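Local coordinates for protein leucine aminopeptidase 2, chloroplastic (Streptomyces sp. BC16019, PDB 5LHJ) that is a manganese-binding metalloaminopeptidase of the M17 family that takes part in the maturation of the peptide natural product bottromycin, at residues Glu242-Pro247 with Arg306-Leu311; Ala289-Ala294 with Arg487-Thr492. All blocks are in the same frame, centred on the assembly; numbering follows the deposited sequence.

Interaction 1: residues Glu242-Pro247 with Arg306-Leu311; sequences ELTYDP and RVRGHL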
# COMPACT_ATOMS: atom_id res chain seq x y z
N GLU A 242 39.81 -2.40 -15.73
CA GLU A 242 40.70 -1.34 -15.27
C GLU A 242 41.24 -0.61 -16.49
O GLU A 242 41.69 -1.23 -17.46
CB GLU A 242 41.81 -1.88 -14.36
CG GLU A 242 41.29 -2.11 -12.94
CD GLU A 242 42.30 -2.69 -11.96
OE1 GLU A 242 43.36 -3.20 -12.38
OE2 GLU A 242 42.01 -2.65 -10.74
N LEU A 243 41.17 0.71 -16.43
CA LEU A 243 41.38 1.60 -17.57
C LEU A 243 42.33 2.67 -17.07
O LEU A 243 41.97 3.39 -16.15
CB LEU A 243 40.01 2.18 -18.00
CG LEU A 243 39.88 3.11 -19.20
CD1 LEU A 243 40.22 2.35 -20.47
CD2 LEU A 243 38.48 3.68 -19.32
N THR A 244 43.54 2.76 -17.63
CA THR A 244 44.56 3.67 -17.10
C THR A 244 45.09 4.71 -18.11
O THR A 244 45.52 4.37 -19.21
CB THR A 244 45.76 2.86 -16.54
OG1 THR A 244 45.27 1.88 -15.62
CG2 THR A 244 46.75 3.77 -15.84
N TYR A 245 45.05 5.98 -17.69
CA TYR A 245 45.70 7.08 -18.39
C TYR A 245 47.05 7.36 -17.74
O TYR A 245 47.12 7.72 -16.56
CB TYR A 245 44.83 8.33 -18.35
CG TYR A 245 45.49 9.59 -18.89
CD1 TYR A 245 45.77 9.72 -20.25
CD2 TYR A 245 45.81 10.65 -18.04
CE1 TYR A 245 46.37 10.87 -20.75
CE2 TYR A 245 46.41 11.80 -18.53
CZ TYR A 245 46.68 11.92 -19.88
OH TYR A 245 47.27 13.08 -20.36
N ASP A 246 48.12 7.18 -18.52
CA ASP A 246 49.48 7.29 -17.99
C ASP A 246 50.32 8.04 -19.01
O ASP A 246 51.05 7.42 -19.76
CB ASP A 246 50.04 5.87 -17.74
CG ASP A 246 51.09 5.83 -16.64
OD1 ASP A 246 51.72 6.88 -16.32
OD2 ASP A 246 51.30 4.74 -16.08
N PRO A 247 50.24 9.39 -19.01
CA PRO A 247 50.80 10.20 -20.09
C PRO A 247 52.32 10.24 -20.11
O PRO A 247 52.93 10.35 -19.05
CB PRO A 247 50.25 11.59 -19.79
CG PRO A 247 50.18 11.63 -18.30
CD PRO A 247 49.91 10.22 -17.83
N ARG A 306 48.48 10.85 -13.57
CA ARG A 306 48.15 9.45 -13.83
C ARG A 306 46.77 9.18 -13.23
O ARG A 306 46.53 9.51 -12.08
CB ARG A 306 49.18 8.55 -13.17
CG ARG A 306 49.05 7.09 -13.52
CD ARG A 306 50.22 6.34 -12.90
NE ARG A 306 50.26 4.94 -13.30
CZ ARG A 306 51.09 4.02 -12.79
NH1 ARG A 306 51.97 4.33 -11.83
NH2 ARG A 306 51.03 2.76 -13.24
N VAL A 307 45.88 8.59 -14.02
CA VAL A 307 44.52 8.29 -13.56
C VAL A 307 44.15 6.85 -13.92
O VAL A 307 44.26 6.45 -15.08
CB VAL A 307 43.48 9.27 -14.14
CG1 VAL A 307 42.12 9.05 -13.48
CG2 VAL A 307 43.92 10.71 -13.96
N ARG A 308 43.70 6.10 -12.92
CA ARG A 308 43.25 4.73 -13.11
C ARG A 308 41.75 4.62 -12.82
O ARG A 308 41.31 4.98 -11.74
CB ARG A 308 44.03 3.82 -12.17
CG ARG A 308 43.44 2.43 -11.96
CD ARG A 308 43.62 1.45 -13.10
NE ARG A 308 45.03 1.10 -13.30
CZ ARG A 308 45.76 0.29 -12.53
NH1 ARG A 308 45.24 -0.28 -11.44
NH2 ARG A 308 47.03 0.06 -12.85
N GLY A 309 41.01 4.06 -13.77
CA GLY A 309 39.59 3.72 -13.60
C GLY A 309 39.42 2.27 -13.19
O GLY A 309 40.14 1.39 -13.70
N HIS A 310 38.49 2.02 -12.28
CA HIS A 310 38.20 0.69 -11.73
C HIS A 310 36.69 0.51 -11.86
O HIS A 310 35.92 1.26 -11.25
CB HIS A 310 38.59 0.61 -10.25
CG HIS A 310 39.99 1.06 -9.95
ND1 HIS A 310 41.05 0.19 -9.81
CD2 HIS A 310 40.49 2.29 -9.69
CE1 HIS A 310 42.14 0.86 -9.51
NE2 HIS A 310 41.83 2.14 -9.42
N LEU A 311 36.27 -0.46 -12.68
CA LEU A 311 34.88 -0.53 -13.17
C LEU A 311 34.26 -1.94 -13.02
O LEU A 311 34.40 -2.78 -13.91
CB LEU A 311 34.82 -0.08 -14.64
CG LEU A 311 35.39 1.33 -14.87
CD1 LEU A 311 35.95 1.51 -16.26
CD2 LEU A 311 34.36 2.40 -14.52
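Glu242 meets both Arg308 and His310 on the neighbouring antiparallel strand. Glu242 CB is 3.7 Å from Gly309 O. CG sits beside the backbone N and anti to the carbonyl carbon (chi1 -79°), and has Gly309 O and His310 ND1 on the same side, both just under 4 Å away. Beyond CG the extended chain divides its carboxylate oxygens between two partners. Glu242 OE2 accepts a hydrogen bond from His310 ND1 at 3.1 Å; the oxygen lies near the imidazole plane, but the donor stands 43° above the carboxylate plane. Glu242 OE1 is 3.6 Å from Arg308 NH1, a salt bridge that is purely electrostatic, the oxygen standing well off the guanidinium plane. Tyr240 OH hydrogen-bonds both OE2 and His310 ND1, and Arg356 NE forms a salt bridge to OE2, so a glutamate suits this buried, donor-rich place. An alanine here would probably leave His310 ND1 without its carboxylate acceptor and Arg308 and Arg356 without this counter-charge.

On the same face Arg308, bent at chi2 and chi3, brings NE to Thr244 OG1, a hydrogen bond modelled doubtfully short. Asp246 OD2 lies over one face of the Arg306 guanidinium, 3.0 Å from Arg306 NE, again purely electrostatic.

The backbones form an antiparallel ladder within the sheet of the catalytic domain: Gly309 N donates to Leu243 O (2.7 Å), and Tyr245 N to Val307 O (2.8 Å). Leu243, Tyr245 and Val307 point to the other face, where two aliphatic side chains and the tyrosine ring suit the cover of helix 286-301, the Tyr245 hydroxyl bonding to Leu303 O. The strand pair is thus apolar toward that helix and charged on the reverse, where the arginines would probably stabilise the ionised Glu242 carboxylate.

Interaction 2: residues Ala289-Ala294 with Arg487-Thr492; sequences AAVVAA and RTLIET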
# COMPACT_ATOMS: atom_id res chain seq x y z
N ALA A 289 29.71 5.02 -16.30
CA ALA A 289 29.66 5.85 -17.50
C ALA A 289 30.44 7.15 -17.32
O ALA A 289 31.17 7.57 -18.22
CB ALA A 289 28.22 6.17 -17.90
N ALA A 290 30.27 7.80 -16.17
CA ALA A 290 30.95 9.06 -15.89
C ALA A 290 32.46 8.88 -15.81
O ALA A 290 33.23 9.70 -16.36
CB ALA A 290 30.42 9.70 -14.61
N VAL A 291 32.89 7.81 -15.16
CA VAL A 291 34.31 7.50 -15.01
C VAL A 291 34.96 7.18 -16.35
O VAL A 291 36.03 7.72 -16.68
CB VAL A 291 34.55 6.38 -13.97
CG1 VAL A 291 36.00 5.88 -13.97
CG2 VAL A 291 34.18 6.86 -12.57
N VAL A 292 34.31 6.32 -17.14
CA VAL A 292 34.83 5.97 -18.46
C VAL A 292 34.96 7.22 -19.34
O VAL A 292 36.00 7.44 -19.99
CB VAL A 292 33.93 4.92 -19.16
CG1 VAL A 292 34.29 4.74 -20.63
CG2 VAL A 292 34.01 3.58 -18.41
N ALA A 293 33.92 8.04 -19.36
CA ALA A 293 33.90 9.23 -20.19
C ALA A 293 34.99 10.23 -19.77
O ALA A 293 35.69 10.76 -20.65
CB ALA A 293 32.52 9.88 -20.18
N ALA A 294 35.13 10.46 -18.47
CA ALA A 294 36.20 11.34 -17.97
C ALA A 294 37.57 10.83 -18.41
O ALA A 294 38.39 11.62 -18.91
CB ALA A 294 36.14 11.48 -16.46
N ARG A 487 31.75 16.28 -16.24
CA ARG A 487 32.45 17.55 -16.26
C ARG A 487 33.01 17.96 -14.89
O ARG A 487 34.10 18.53 -14.82
CB ARG A 487 31.58 18.62 -16.90
CG ARG A 487 31.57 18.44 -18.42
CD ARG A 487 30.62 19.38 -19.11
NE ARG A 487 29.28 18.92 -18.81
CZ ARG A 487 28.29 19.62 -18.27
NH1 ARG A 487 28.39 20.92 -18.03
NH2 ARG A 487 27.15 18.99 -18.04
N THR A 488 32.31 17.60 -13.81
CA THR A 488 32.88 17.76 -12.46
C THR A 488 34.18 16.96 -12.29
O THR A 488 35.17 17.48 -11.78
CB THR A 488 31.87 17.40 -11.35
OG1 THR A 488 30.77 18.31 -11.41
CG2 THR A 488 32.50 17.48 -9.97
N LEU A 489 34.19 15.71 -12.74
CA LEU A 489 35.38 14.88 -12.66
C LEU A 489 36.54 15.49 -13.45
O LEU A 489 37.66 15.56 -12.95
CB LEU A 489 35.13 13.46 -13.15
CG LEU A 489 34.32 12.52 -12.26
CD1 LEU A 489 34.11 11.22 -13.02
CD2 LEU A 489 34.97 12.26 -10.91
N ILE A 490 36.26 15.93 -14.67
CA ILE A 490 37.30 16.55 -15.50
C ILE A 490 37.87 17.80 -14.82
O ILE A 490 39.08 17.95 -14.74
CB ILE A 490 36.80 16.88 -16.92
CG1 ILE A 490 36.50 15.58 -17.69
CG2 ILE A 490 37.83 17.71 -17.68
CD1 ILE A 490 35.76 15.80 -18.99
N GLU A 491 37.00 18.68 -14.32
CA GLU A 491 37.49 19.87 -13.61
C GLU A 491 38.26 19.55 -12.31
O GLU A 491 39.24 20.23 -11.98
CB GLU A 491 36.34 20.85 -13.36
CG GLU A 491 35.91 21.60 -14.60
CD GLU A 491 36.93 22.63 -15.10
OE1 GLU A 491 37.84 23.04 -14.34
OE2 GLU A 491 36.83 23.04 -16.27
N THR A 492 37.83 18.50 -11.60
CA THR A 492 38.56 18.03 -10.42
C THR A 492 39.96 17.55 -10.78
O THR A 492 40.95 17.94 -10.15
CB THR A 492 37.78 16.92 -9.70
OG1 THR A 492 36.51 17.43 -9.30
CG2 THR A 492 38.52 16.41 -8.49
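Thr488 O, next to the Leu489 that packs on Ala294, is gripped by two donors from one residue: Thr492 OG1 at 2.8 Å and Thr492 N at 2.9 Å. The hydroxyl stands above the carbonyl plane, 41° out of it. A threonine suits this place because its hydroxyl folds back onto its own helix.

Leu489 carries most of the contact. Its CG is anti to the carbonyl carbon (chi1 -74°), and the extended chain beyond takes Leu489 CD1 to the backbone of the other helix, 3.8 Å from Ala290 O. The same methyl, Leu489 CD1, lies 4.3 Å from Ala290 CB and also touches Val291 CG2. Behind it, Leu489 CB meets Ala294 CB at 4.0 Å.

Two helices of the M17 catalytic domain, 286-301 and the near-C-terminal 486-498, pack here; the segments 289-294 and 487-492 cross at -47°, their axes 9.2 Å apart. The small alanines on the first helix permit this approach: Ala294 aims its methyl at the second helix and offers a low surface to the larger leucine. Ile490 comes in alongside, its CG1 4.3 Å from Ala294 CB, and carries on along the first helix to Ala297 and Leu301.

How the interactions relate
Helix 286-301, in interaction 2, and strand 306-316, in interaction 1, follow each other in the chain. The centres of the two contacts are 12 Å apart, and their side chains touch. Leu311 CD1 packs on Val292 CG2 at 3.6 Å, while its other methyl, Leu311 CD2, meets Val291 CG1 at 3.9 Å. Gly309, with no side chain, lets Val291 CG1 come within 4.2 Å of its CA. One helix thus packs on the sheet through Val291 and Val292 and on helix 486-498 through Ala290, Val291 and Ala294. Leu311 and Val291 each lie about 8 Å, side chain to side chain, from Lys261, a manganese ligand; no metal is bound to this chain in the model.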